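Local coordinates for protein pyridine synthase TbtD (PDB 5WA4) that probably builds the central pyridine ring of the thiopeptide antibiotic thiomuracin by [4+2] aza-cycloaddition and binds the N-terminal leader region of its precursor peptide, at residues V206-R209 / E210-D214; H194-A197 / Y198-R201; L25-D28 / G29-A33; C320-L323 / H324-R327; M91-P94 / S95-L98. One frame throughout, in Å; residues are numbered along the deposited sequence.

How the interactions relate
Four of the five contacts are successive turns within helices, and the fifth is a surface loop. Interactions 1 and 2 lie on consecutive helices, 205-218 and 184-201, their centres 12 Å apart; Arg209 reaches back to Glu196 in a salt bridge, and Trp212 packs on Tyr198 and Leu199. Interaction 2 also touches interaction 4, near the centre of the chain, through His194 stacked on Tyr322. Interactions 3 and 4 come within about 5 Å at their nearest atoms, and Phe46 of strand 44-49 meets both. Interaction 5 stands apart, 26 Å centre to centre from interaction 4, but like interaction 2 it touches the third subunit. The bound peptide reaches interaction 1, packing on Leu211 and Trp212.

Interaction 1. Residues V206-R209 / E210-D214; sequences VRLR and ELWRD
The indole of Trp212 is covered on one face by the preceding turn of its own helix: Leu208 O sits 3.3 Å above the ring plane, offset toward the rim, while Leu208 CG lies over the five-membered ring in a CH-pi contact, 4.2 Å from its centroid. At the six-membered ring, Leu208 CD2 approaches Trp212 CZ2 at 3.6 Å. A second flat group, the Arg213 guanidinium, carries Arg209 CD over its centre on one face, 3.2 Å above the plane. These two arginines run side by side in the same direction, with guanidinium planes 42° apart. The backbone is plain alpha-helix, with Trp212 N bonded to Leu208 O at 3.1 Å and Arg213 N to Arg209 O.

Leu208 and Trp212 pack against helices 184-201 and 332-352, and the bound peptide lays apolar side chains on Leu211 and Trp212. Arg209 forms salt bridges with Glu196 of its own chain and of the second subunit; Arg213 has a long, weak ion pair with the latter. One helix thus sorts its chemistry by side: an apolar flank meets the peptide, and a cationic flank is gathered about glutamates of both subunits, whose carboxylates probably offset the charge of Arg209.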
loop_
_atom_site.group_PDB
_atom_site.type_symbol
_atom_site.label_atom_id
_atom_site.label_comp_id
_atom_site.label_asym_id
_atom_site.label_seq_id
_atom_site.Cartn_x
_atom_site.Cartn_y
_atom_site.Cartn_z
ATOM N N VAL E 206 11.049 -20.219 5.461
ATOM C CA VAL E 206 10.783 -20.994 6.670
ATOM C C VAL E 206 11.323 -22.423 6.589
ATOM O O VAL E 206 11.560 -23.054 7.619
ATOM C CB VAL E 206 9.267 -21.039 6.980
ATOM C CG1 VAL E 206 9.000 -21.686 8.344
ATOM C CG2 VAL E 206 8.698 -19.636 6.959
ATOM N N ARG E 207 11.537 -22.952 5.391
ATOM C CA ARG E 207 12.120 -24.284 5.341
ATOM C C ARG E 207 13.648 -24.208 5.389
ATOM O O ARG E 207 14.312 -25.107 5.908
ATOM C CB ARG E 207 11.652 -25.061 4.104
ATOM C CG ARG E 207 12.561 -26.233 3.722
ATOM C CD ARG E 207 11.765 -27.433 3.225
ATOM N NE ARG E 207 10.570 -27.046 2.474
ATOM C CZ ARG E 207 9.321 -27.134 2.935
ATOM N NH1 ARG E 207 9.086 -27.610 4.155
ATOM N NH2 ARG E 207 8.304 -26.752 2.171
ATOM N N LEU E 208 14.217 -23.132 4.864
ATOM C CA LEU E 208 15.667 -23.014 4.881
ATOM C C LEU E 208 16.127 -22.527 6.258
ATOM O O LEU E 208 17.268 -22.781 6.665
ATOM C CB LEU E 208 16.148 -22.084 3.769
ATOM C CG LEU E 208 17.662 -21.966 3.599
ATOM C CD1 LEU E 208 18.232 -23.263 3.058
ATOM C CD2 LEU E 208 17.981 -20.800 2.670
ATOM N N ARG E 209 15.228 -21.854 6.983
ATOM C CA ARG E 209 15.564 -21.413 8.331
ATOM C C ARG E 209 15.837 -22.615 9.196
ATOM O O ARG E 209 16.902 -22.714 9.804
ATOM C CB ARG E 209 14.467 -20.564 8.967
ATOM C CG ARG E 209 15.059 -19.389 9.737
ATOM C CD ARG E 209 14.157 -18.832 10.815
ATOM N NE ARG E 209 12.808 -18.526 10.358
ATOM C CZ ARG E 209 12.495 -17.455 9.639
ATOM N NH1 ARG E 209 13.442 -16.602 9.294
ATOM N NH2 ARG E 209 11.240 -17.233 9.263
ATOM N N GLU E 210 14.906 -23.557 9.244
ATOM C CA GLU E 210 15.092 -24.633 10.200
ATOM C C GLU E 210 16.167 -25.562 9.726
ATOM O O GLU E 210 16.748 -26.269 10.535
ATOM C CB GLU E 210 13.812 -25.391 10.429
ATOM C CG GLU E 210 12.944 -24.606 11.351
ATOM C CD GLU E 210 11.563 -24.525 10.802
ATOM O OE1 GLU E 210 11.086 -25.559 10.281
ATOM O OE2 GLU E 210 11.049 -23.380 10.747
ATOM N N LEU E 211 16.447 -25.564 8.426
ATOM C CA LEU E 211 17.611 -26.291 7.950
ATOM C C LEU E 211 18.858 -25.692 8.615
ATOM O O LEU E 211 19.769 -26.418 9.022
ATOM C CB LEU E 211 17.706 -26.223 6.434
ATOM C CG LEU E 211 16.966 -27.302 5.638
ATOM C CD1 LEU E 211 16.964 -26.927 4.152
ATOM C CD2 LEU E 211 17.579 -28.701 5.882
ATOM N N TRP E 212 18.864 -24.362 8.747
ATOM C CA TRP E 212 19.950 -23.628 9.400
ATOM C C TRP E 212 19.876 -23.764 10.922
ATOM O O TRP E 212 20.862 -24.140 11.543
ATOM C CB TRP E 212 19.928 -22.149 8.978
ATOM C CG TRP E 212 20.381 -21.945 7.539
ATOM C CD1 TRP E 212 20.894 -22.896 6.710
ATOM C CD2 TRP E 212 20.342 -20.725 6.772
ATOM N NE1 TRP E 212 21.182 -22.353 5.482
ATOM C CE2 TRP E 212 20.849 -21.033 5.488
ATOM C CE3 TRP E 212 19.937 -19.416 7.047
ATOM C CZ2 TRP E 212 20.964 -20.068 4.485
ATOM C CZ3 TRP E 212 20.047 -18.459 6.042
ATOM C CH2 TRP E 212 20.560 -18.791 4.781
ATOM N N ARG E 213 18.716 -23.485 11.522
ATOM C CA ARG E 213 18.546 -23.659 12.977
ATOM C C ARG E 213 18.855 -25.101 13.415
ATOM O O ARG E 213 19.282 -25.318 14.543
ATOM C CB ARG E 213 17.125 -23.263 13.439
ATOM C CG ARG E 213 16.579 -21.984 12.795
ATOM C CD ARG E 213 15.961 -20.973 13.752
ATOM N NE ARG E 213 14.493 -20.870 13.739
ATOM C CZ ARG E 213 13.831 -19.720 13.931
ATOM N NH1 ARG E 213 14.507 -18.581 14.108
ATOM N NH2 ARG E 213 12.499 -19.683 13.922
ATOM N N ASP E 214 18.660 -26.073 12.519
ATOM C CA ASP E 214 19.010 -27.476 12.785
ATOM C C ASP E 214 20.515 -27.702 12.657
ATOM O O ASP E 214 21.142 -28.263 13.547
ATOM C CB ASP E 214 18.277 -28.431 11.831
ATOM C CG ASP E 214 16.805 -28.614 12.187
ATOM O OD1 ASP E 214 16.289 -27.843 13.022
ATOM O OD2 ASP E 214 16.153 -29.511 11.611
#

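Interaction 2. Residues H194-A197 / Y198-R201; sequences HAEA and YLAR
Ala195 O accepts from Leu199 N at 2.9 Å, in the carbonyl plane, and Ala200 N reaches Glu196 O at 3.0 Å with a nearly straight N-H (171°). These i to i+4 bonds belong to the alpha-helix 184-201. On either side of them in sequence the same pattern is stretched: Tyr198 N to His194 O and Arg201 N to Ala197 O are both weak, at 3.5 Å each.

Beyond the backbone, the polar ends of Glu196, Tyr198 and His194 find their partners outside residues 194-201. Glu196 forms a salt bridge with Arg209 on helix 205-218, and the Tyr198 hydroxyl is hydrogen-bonded to His333 and to Arg202. His194 bonds Arg335 through NE2 while its ring stacks on Tyr322, and the ring of Tyr198 stacks on Phe336.

Packing within the turn is correspondingly modest. The Glu196 chain folds at chi2 (-65°), which brings its carboxylate across Leu199 at a slant, with OE2 3.9 Å from Leu199 CD1; that leucine also rests on Leu208 and Trp212, joining the two consecutive helices. Tyr198 swings its CG anti to the backbone N (chi1 178°), carrying the ring off the turn toward Phe336 and leaving CB as the part that meets the helix, 3.3 Å from Ala195 O. On the outer side, the Arg201 chain starts just beyond the carbonyl oxygen of the preceding turn, its CG 3.3 Å from Ala197 O.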
loop_
_atom_site.group_PDB
_atom_site.type_symbol
_atom_site.label_atom_id
_atom_site.label_comp_id
_atom_site.label_asym_id
_atom_site.label_seq_id
_atom_site.Cartn_x
_atom_site.Cartn_y
_atom_site.Cartn_z
ATOM N N HIS E 194 20.123 -9.280 9.005
ATOM C CA HIS E 194 20.676 -9.399 7.656
ATOM C C HIS E 194 20.187 -10.682 7.030
ATOM O O HIS E 194 19.658 -10.667 5.912
ATOM C CB HIS E 194 22.209 -9.359 7.691
ATOM C CG HIS E 194 22.871 -9.179 6.355
ATOM N ND1 HIS E 194 22.557 -8.146 5.490
ATOM C CD2 HIS E 194 23.899 -9.845 5.773
ATOM C CE1 HIS E 194 23.329 -8.218 4.418
ATOM N NE2 HIS E 194 24.155 -9.237 4.565
ATOM N N ALA E 195 20.336 -11.789 7.765
ATOM C CA ALA E 195 19.964 -13.110 7.258
ATOM C C ALA E 195 18.457 -13.202 7.040
ATOM O O ALA E 195 18.000 -13.700 6.010
ATOM C CB ALA E 195 20.443 -14.215 8.210
ATOM N N GLU E 196 17.687 -12.710 8.000
ATOM C CA GLU E 196 16.237 -12.700 7.876
ATOM C C GLU E 196 15.739 -11.925 6.640
ATOM O O GLU E 196 14.704 -12.266 6.067
ATOM C CB GLU E 196 15.623 -12.123 9.148
ATOM C CG GLU E 196 15.789 -13.039 10.330
ATOM C CD GLU E 196 15.018 -14.332 10.149
ATOM O OE1 GLU E 196 13.989 -14.301 9.429
ATOM O OE2 GLU E 196 15.441 -15.381 10.717
ATOM N N ALA E 197 16.486 -10.905 6.228
ATOM C CA ALA E 197 16.131 -10.124 5.056
ATOM C C ALA E 197 16.166 -11.002 3.804
ATOM O O ALA E 197 15.263 -10.965 2.971
ATOM C CB ALA E 197 17.069 -8.949 4.920
ATOM N N TYR E 198 17.225 -11.798 3.705
ATOM C CA TYR E 198 17.371 -12.843 2.695
ATOM C C TYR E 198 16.292 -13.902 2.781
ATOM O O TYR E 198 15.730 -14.278 1.770
ATOM C CB TYR E 198 18.735 -13.528 2.829
ATOM C CG TYR E 198 19.014 -14.664 1.866
ATOM C CD1 TYR E 198 19.175 -14.429 0.507
ATOM C CD2 TYR E 198 19.177 -15.960 2.322
ATOM C CE1 TYR E 198 19.461 -15.441 -0.372
ATOM C CE2 TYR E 198 19.471 -17.014 1.441
ATOM C CZ TYR E 198 19.617 -16.745 0.091
ATOM O OH TYR E 198 19.922 -17.771 -0.797
ATOM N N LEU E 199 16.013 -14.410 3.977
ATOM C CA LEU E 199 15.079 -15.526 4.065
ATOM C C LEU E 199 13.678 -15.080 3.619
ATOM O O LEU E 199 13.015 -15.770 2.856
ATOM C CB LEU E 199 15.074 -16.112 5.472
ATOM C CG LEU E 199 16.351 -16.868 5.869
ATOM C CD1 LEU E 199 16.372 -17.107 7.356
ATOM C CD2 LEU E 199 16.430 -18.168 5.176
ATOM N N ALA E 200 13.257 -13.898 4.040
ATOM C CA ALA E 200 11.977 -13.340 3.603
ATOM C C ALA E 200 11.858 -13.176 2.072
ATOM O O ALA E 200 10.756 -13.183 1.526
ATOM C CB ALA E 200 11.756 -12.015 4.276
ATOM N N ARG E 201 12.986 -13.018 1.387
ATOM C CA ARG E 201 12.999 -12.928 -0.071
ATOM C C ARG E 201 12.736 -14.285 -0.765
ATOM O O ARG E 201 12.283 -14.323 -1.917
ATOM C CB ARG E 201 14.343 -12.353 -0.554
ATOM C CG ARG E 201 14.569 -10.854 -0.253
ATOM C CD ARG E 201 15.975 -10.352 -0.667
ATOM N NE ARG E 201 16.225 -10.447 -2.109
ATOM C CZ ARG E 201 15.909 -9.522 -3.019
ATOM N NH1 ARG E 201 15.337 -8.377 -2.658
ATOM N NH2 ARG E 201 16.192 -9.735 -4.304
#

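Interaction 3. Residues L25-D28 / G29-A33; sequences LILD and GVRPA
Leu27 lays its CD2 methyl over one face of the Arg31 guanidinium, 4.0 Å above the plane and displaced toward the rim. The oxygen of the same leucine, Leu27 O, lies in the plane of that group at its edge, 3.6 Å from Arg31 NE. Arg31 gets there by folding at chi3 (69°) after an otherwise extended start, which turns the guanidinium back along the helix; the two side chains then cross at a slant. Tyr152 of helix 135-159 adds a cation-pi contact to the same arginine, and the neighbouring Asp28 forms a salt bridge with Arg159 of that helix.

On another side of helix 22-35, Leu25 CD1 meets Val30 CG2 at 4.1 Å, a pairing five residues apart. The spacing reflects a pi-type turn. Val30 N bonds to Leu25 O at 2.9 Å, and Arg31 N to Ile26 O at 2.9 Å, both i to i+5 and both approaching close to the line of the carbonyl. Leu25 O takes a second donor, Gly29 N, at 3.1 Å, which arrives well above the carbonyl plane. Ile26 and Val30 face the sheet, where both rest on Phe46.

The kink that follows has a chemical origin. Pro32 brings no N-H, so it cannot donate to the turn before it; its CD instead lies 3.3 Å from Leu27 O. The missing N-H accounts for the absent bond at Pro32, and the helix nevertheless continues beyond it, kinked at this point.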
loop_
_atom_site.group_PDB
_atom_site.type_symbol
_atom_site.label_atom_id
_atom_site.label_comp_id
_atom_site.label_asym_id
_atom_site.label_seq_id
_atom_site.Cartn_x
_atom_site.Cartn_y
_atom_site.Cartn_z
ATOM N N LEU E 25 44.491 -16.214 -9.779
ATOM C CA LEU E 25 44.853 -15.019 -10.531
ATOM C C LEU E 25 45.188 -13.885 -9.578
ATOM O O LEU E 25 46.081 -13.078 -9.841
ATOM C CB LEU E 25 43.722 -14.603 -11.473
ATOM C CG LEU E 25 43.736 -13.176 -12.040
ATOM C CD1 LEU E 25 44.946 -12.899 -12.908
ATOM C CD2 LEU E 25 42.479 -12.944 -12.833
ATOM N N ILE E 26 44.457 -13.834 -8.469
ATOM C CA ILE E 26 44.687 -12.826 -7.446
ATOM C C ILE E 26 46.107 -12.977 -6.919
ATOM O O ILE E 26 46.921 -12.056 -7.054
ATOM C CB ILE E 26 43.633 -12.930 -6.289
ATOM C CG1 ILE E 26 42.315 -12.271 -6.707
ATOM C CG2 ILE E 26 44.134 -12.291 -4.998
ATOM C CD1 ILE E 26 41.182 -12.543 -5.755
ATOM N N LEU E 27 46.416 -14.153 -6.379
ATOM C CA LEU E 27 47.668 -14.380 -5.666
ATOM C C LEU E 27 48.912 -14.501 -6.550
ATOM O O LEU E 27 50.000 -14.130 -6.122
ATOM C CB LEU E 27 47.541 -15.639 -4.815
ATOM C CG LEU E 27 46.416 -15.611 -3.789
ATOM C CD1 LEU E 27 46.354 -16.912 -2.995
ATOM C CD2 LEU E 27 46.621 -14.428 -2.879
ATOM N N ASP E 28 48.761 -15.033 -7.762
ATOM C CA ASP E 28 49.915 -15.418 -8.589
ATOM C C ASP E 28 50.160 -14.464 -9.746
ATOM O O ASP E 28 51.232 -14.466 -10.352
ATOM C CB ASP E 28 49.738 -16.836 -9.155
ATOM C CG ASP E 28 49.694 -17.912 -8.074
ATOM O OD1 ASP E 28 50.034 -17.613 -6.905
ATOM O OD2 ASP E 28 49.328 -19.068 -8.410
ATOM N N GLY E 29 49.150 -13.670 -10.073
ATOM C CA GLY E 29 49.276 -12.692 -11.135
ATOM C C GLY E 29 49.130 -11.270 -10.631
ATOM O O GLY E 29 49.966 -10.418 -10.928
ATOM N N VAL E 30 48.086 -10.998 -9.855
ATOM C CA VAL E 30 47.783 -9.612 -9.533
ATOM C C VAL E 30 48.642 -9.093 -8.379
ATOM O O VAL E 30 49.245 -8.028 -8.499
ATOM C CB VAL E 30 46.286 -9.422 -9.215
ATOM C CG1 VAL E 30 46.046 -8.027 -8.653
ATOM C CG2 VAL E 30 45.451 -9.633 -10.475
ATOM N N ARG E 31 48.714 -9.837 -7.279
ATOM C CA ARG E 31 49.504 -9.392 -6.125
ATOM C C ARG E 31 50.978 -9.088 -6.474
ATOM O O ARG E 31 51.470 -8.008 -6.135
ATOM C CB ARG E 31 49.435 -10.412 -4.974
ATOM C CG ARG E 31 50.553 -10.249 -3.951
ATOM C CD ARG E 31 50.343 -11.068 -2.677
ATOM N NE ARG E 31 50.465 -12.501 -2.908
ATOM C CZ ARG E 31 50.584 -13.394 -1.928
ATOM N NH1 ARG E 31 50.616 -12.969 -0.661
ATOM N NH2 ARG E 31 50.680 -14.702 -2.211
ATOM N N PRO E 32 51.685 -10.020 -7.151
ATOM C CA PRO E 32 53.043 -9.667 -7.595
ATOM C C PRO E 32 53.144 -8.356 -8.394
ATOM O O PRO E 32 54.055 -7.575 -8.137
ATOM C CB PRO E 32 53.430 -10.856 -8.477
ATOM C CG PRO E 32 52.695 -11.996 -7.888
ATOM C CD PRO E 32 51.377 -11.437 -7.441
ATOM N N ALA E 33 52.240 -8.126 -9.342
ATOM C CA ALA E 33 52.261 -6.895 -10.125
ATOM C C ALA E 33 52.170 -5.680 -9.201
ATOM O O ALA E 33 52.811 -4.656 -9.439
ATOM C CB ALA E 33 51.129 -6.884 -11.139
#

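Interaction 4. Residues C320-L323 / H324-R327; sequences CTYL and HLTR
Leu325 sets its CG beside the backbone N (chi1 -52°) and continues extended, which brings Leu325 CD1 to the edge of the tyrosine ring one turn earlier, near its plane, 4.4 Å from Tyr322 CD1. Both belong to helix 307-328, an alpha-helix that runs through the middle of the chain, and their i, i+3 spacing puts them on neighbouring parts of its surface. Tyr322 and Leu325 share a neighbour in Val172 of helix 164-178, while the tyrosine also rests on Cys339 of helix 332-352.

His324 takes a different first torsion. Its CG is anti to the backbone N (chi1 -178°), sending the imidazole off the turn to stack on Trp249; its CB stays close to the preceding turn, near Thr321 O.

Three backbone bonds hold the turns in regular helical order: His324 N to Cys320 O at 2.9 Å, Leu325 N to Thr321 O at 3.0 Å with a nearly straight N-H, and Thr326 N to Tyr322 O at 3.1 Å. The next, Arg327 N to Leu323 O, is weak at 3.3 Å. Arg327 itself stretches out fully to Thr148 and the carbonyl of Tyr144, with a cation-pi contact to Phe46. Where the leucine branch begins, Leu325 CG lies 3.4 Å from Thr321 O.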
loop_
_atom_site.group_PDB
_atom_site.type_symbol
_atom_site.label_atom_id
_atom_site.label_comp_id
_atom_site.label_asym_id
_atom_site.label_seq_id
_atom_site.Cartn_x
_atom_site.Cartn_y
_atom_site.Cartn_z
ATOM N N CYS E 320 30.993 -2.726 4.971
ATOM C CA CYS E 320 32.291 -2.839 4.345
ATOM C C CYS E 320 32.832 -4.277 4.556
ATOM O O CYS E 320 33.473 -4.851 3.677
ATOM C CB CYS E 320 33.241 -1.766 4.912
ATOM S SG CYS E 320 33.051 -0.099 4.125
ATOM N N THR E 321 32.559 -4.863 5.717
ATOM C CA THR E 321 32.965 -6.232 5.956
ATOM C C THR E 321 32.316 -7.171 4.935
ATOM O O THR E 321 33.012 -7.977 4.284
ATOM C CB THR E 321 32.603 -6.695 7.361
ATOM O OG1 THR E 321 33.387 -5.972 8.311
ATOM C CG2 THR E 321 32.881 -8.180 7.512
ATOM N N TYR E 322 30.995 -7.061 4.793
ATOM C CA TYR E 322 30.288 -7.888 3.829
ATOM C C TYR E 322 30.919 -7.687 2.462
ATOM O O TYR E 322 31.097 -8.646 1.738
ATOM C CB TYR E 322 28.795 -7.559 3.782
ATOM C CG TYR E 322 28.032 -7.833 5.068
ATOM C CD1 TYR E 322 28.507 -8.743 6.013
ATOM C CD2 TYR E 322 26.830 -7.183 5.331
ATOM C CE1 TYR E 322 27.805 -8.989 7.184
ATOM C CE2 TYR E 322 26.114 -7.424 6.481
ATOM C CZ TYR E 322 26.599 -8.322 7.414
ATOM O OH TYR E 322 25.886 -8.538 8.587
ATOM N N LEU E 323 31.295 -6.455 2.123
ATOM C CA LEU E 323 31.848 -6.171 0.799
ATOM C C LEU E 323 33.232 -6.827 0.610
ATOM O O LEU E 323 33.622 -7.183 -0.523
ATOM C CB LEU E 323 31.930 -4.658 0.555
ATOM C CG LEU E 323 30.699 -3.821 0.155
ATOM C CD1 LEU E 323 31.089 -2.374 0.065
ATOM C CD2 LEU E 323 30.122 -4.241 -1.185
ATOM N N HIS E 324 33.949 -6.997 1.724
ATOM C CA HIS E 324 35.232 -7.696 1.766
ATOM C C HIS E 324 35.009 -9.177 1.457
ATOM O O HIS E 324 35.631 -9.728 0.562
ATOM C CB HIS E 324 35.866 -7.519 3.145
ATOM C CG HIS E 324 37.218 -8.161 3.321
ATOM N ND1 HIS E 324 38.290 -7.900 2.488
ATOM C CD2 HIS E 324 37.681 -9.013 4.273
ATOM C CE1 HIS E 324 39.349 -8.566 2.917
ATOM N NE2 HIS E 324 39.009 -9.243 4.003
ATOM N N LEU E 325 34.108 -9.812 2.208
ATOM C CA LEU E 325 33.798 -11.223 2.033
ATOM C C LEU E 325 33.404 -11.520 0.574
ATOM O O LEU E 325 33.826 -12.527 0.021
ATOM C CB LEU E 325 32.682 -11.666 2.986
ATOM C CG LEU E 325 32.888 -11.335 4.460
ATOM C CD1 LEU E 325 31.703 -11.743 5.317
ATOM C CD2 LEU E 325 34.173 -11.928 5.005
ATOM N N THR E 326 32.625 -10.652 -0.062
ATOM C CA THR E 326 32.350 -10.843 -1.486
ATOM C C THR E 326 33.665 -10.790 -2.284
ATOM O O THR E 326 33.817 -11.465 -3.306
ATOM C CB THR E 326 31.318 -9.797 -2.032
ATOM O OG1 THR E 326 29.989 -10.240 -1.737
ATOM C CG2 THR E 326 31.441 -9.605 -3.558
ATOM N N ARG E 327 34.635 -10.022 -1.804
ATOM C CA ARG E 327 35.914 -9.926 -2.509
ATOM C C ARG E 327 36.739 -11.209 -2.287
ATOM O O ARG E 327 37.628 -11.533 -3.079
ATOM C CB ARG E 327 36.691 -8.706 -2.032
ATOM C CG ARG E 327 37.661 -8.136 -3.018
ATOM C CD ARG E 327 38.347 -6.969 -2.349
ATOM N NE ARG E 327 39.482 -6.460 -3.102
ATOM C CZ ARG E 327 40.481 -5.787 -2.542
ATOM N NH1 ARG E 327 40.470 -5.566 -1.232
ATOM N NH2 ARG E 327 41.491 -5.344 -3.282
#

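Interaction 5. Residues M91-P94 / S95-L98; sequences MADP and SAFL
Asp93 and Ser95 meet through the aspartate carboxylate, whose OD1 is the acceptor for two donors of the serine. The backbone Ser95 N lies 2.8 Å from Asp93 OD1, but its N-H is badly bent (117°) and the bond is weak. The hydroxyl Ser95 OG also donates to Asp93 OD1; the modelled separation is very short, so the detail of this bond is doubtful. Two torsions make this possible: Asp93 turns its CG anti to the backbone N (chi1 178°), forward along the chain, and Ser95 holds OG between its N and carbonyl carbon (chi1 65°), facing back.

The backbone donors that follow are taken up in order. Ala96 N bonds to Asp93 O at 3.1 Å, coming from above the carbonyl plane, and Phe97 N bonds to Pro94 O at 2.8 Å with a straighter N-H. Leu98 N then reaches Ser95 O at 3.1 Å. Pro94, lacking an N-H, needs no acceptor at the start of the series.

Apolar contact comes from Met91 and Phe97. Met91 CE touches Phe97 CZ at 3.7 Å, the two side chains crossing at about a right angle, and Pro94 O lies at the edge of the phenyl ring, in its plane. Met91 of the third subunit packs on this same Phe97, and Pro94 rests on Met115 and Trp117.

An aspartate whose side chain accepts from residue i+2 while its carbonyl accepts from i+3 forms an Asx motif, here with a weak side-chain bond; running into successive i to i+3 turns, it leads the loop into helix 98-107.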
loop_
_atom_site.group_PDB
_atom_site.type_symbol
_atom_site.label_atom_id
_atom_site.label_comp_id
_atom_site.label_asym_id
_atom_site.label_seq_id
_atom_site.Cartn_x
_atom_site.Cartn_y
_atom_site.Cartn_z
ATOM N N MET E 91 33.911 -20.162 -20.716
ATOM C CA MET E 91 32.576 -20.549 -20.294
ATOM C C MET E 91 31.956 -21.305 -21.470
ATOM O O MET E 91 32.401 -21.140 -22.606
ATOM C CB MET E 91 31.747 -19.321 -19.918
ATOM C CG MET E 91 30.972 -19.461 -18.625
ATOM S SD MET E 91 32.018 -19.250 -17.180
ATOM C CE MET E 91 30.935 -19.864 -15.883
ATOM N N ALA E 92 30.955 -22.137 -21.218
ATOM C CA ALA E 92 30.338 -22.867 -22.321
ATOM C C ALA E 92 29.450 -21.932 -23.181
ATOM O O ALA E 92 29.654 -21.819 -24.396
ATOM C CB ALA E 92 29.534 -24.058 -21.796
ATOM N N ASP E 93 28.484 -21.255 -22.556
ATOM C CA ASP E 93 27.574 -20.368 -23.291
ATOM C C ASP E 93 27.281 -19.070 -22.520
ATOM O O ASP E 93 26.531 -19.077 -21.526
ATOM C CB ASP E 93 26.261 -21.102 -23.607
ATOM C CG ASP E 93 25.243 -20.227 -24.344
ATOM O OD1 ASP E 93 25.544 -19.053 -24.671
ATOM O OD2 ASP E 93 24.111 -20.719 -24.572
ATOM N N PRO E 94 27.872 -17.953 -22.985
ATOM C CA PRO E 94 27.571 -16.620 -22.451
ATOM C C PRO E 94 26.075 -16.365 -22.341
ATOM O O PRO E 94 25.598 -16.064 -21.245
ATOM C CB PRO E 94 28.224 -15.685 -23.469
ATOM C CG PRO E 94 29.446 -16.470 -23.893
ATOM C CD PRO E 94 28.949 -17.905 -23.988
ATOM N N SER E 95 25.341 -16.549 -23.429
ATOM C CA SER E 95 23.913 -16.249 -23.431
ATOM C C SER E 95 23.114 -16.984 -22.338
ATOM O O SER E 95 22.035 -16.545 -21.952
ATOM C CB SER E 95 23.322 -16.574 -24.796
ATOM O OG SER E 95 23.419 -17.969 -25.028
ATOM N N ALA E 96 23.637 -18.093 -21.840
ATOM C CA ALA E 96 22.974 -18.824 -20.762
ATOM C C ALA E 96 22.862 -17.971 -19.512
ATOM O O ALA E 96 22.000 -18.202 -18.668
ATOM C CB ALA E 96 23.737 -20.125 -20.444
ATOM N N PHE E 97 23.762 -16.995 -19.394
ATOM C CA PHE E 97 23.789 -16.103 -18.243
ATOM C C PHE E 97 23.034 -14.805 -18.496
ATOM O O PHE E 97 22.839 -14.044 -17.561
ATOM C CB PHE E 97 25.231 -15.754 -17.835
ATOM C CG PHE E 97 25.964 -16.865 -17.135
ATOM C CD1 PHE E 97 26.632 -17.848 -17.860
ATOM C CD2 PHE E 97 25.997 -16.922 -15.752
ATOM C CE1 PHE E 97 27.310 -18.851 -17.221
ATOM C CE2 PHE E 97 26.664 -17.924 -15.096
ATOM C CZ PHE E 97 27.321 -18.901 -15.830
ATOM N N LEU E 98 22.638 -14.528 -19.740
ATOM C CA LEU E 98 22.061 -13.215 -20.058
ATOM C C LEU E 98 20.871 -12.895 -19.133
ATOM O O LEU E 98 20.907 -11.891 -18.432
ATOM C CB LEU E 98 21.647 -13.120 -21.539
ATOM C CG LEU E 98 21.123 -11.773 -22.066
ATOM C CD1 LEU E 98 22.180 -10.720 -21.928
ATOM C CD2 LEU E 98 20.726 -11.853 -23.507
#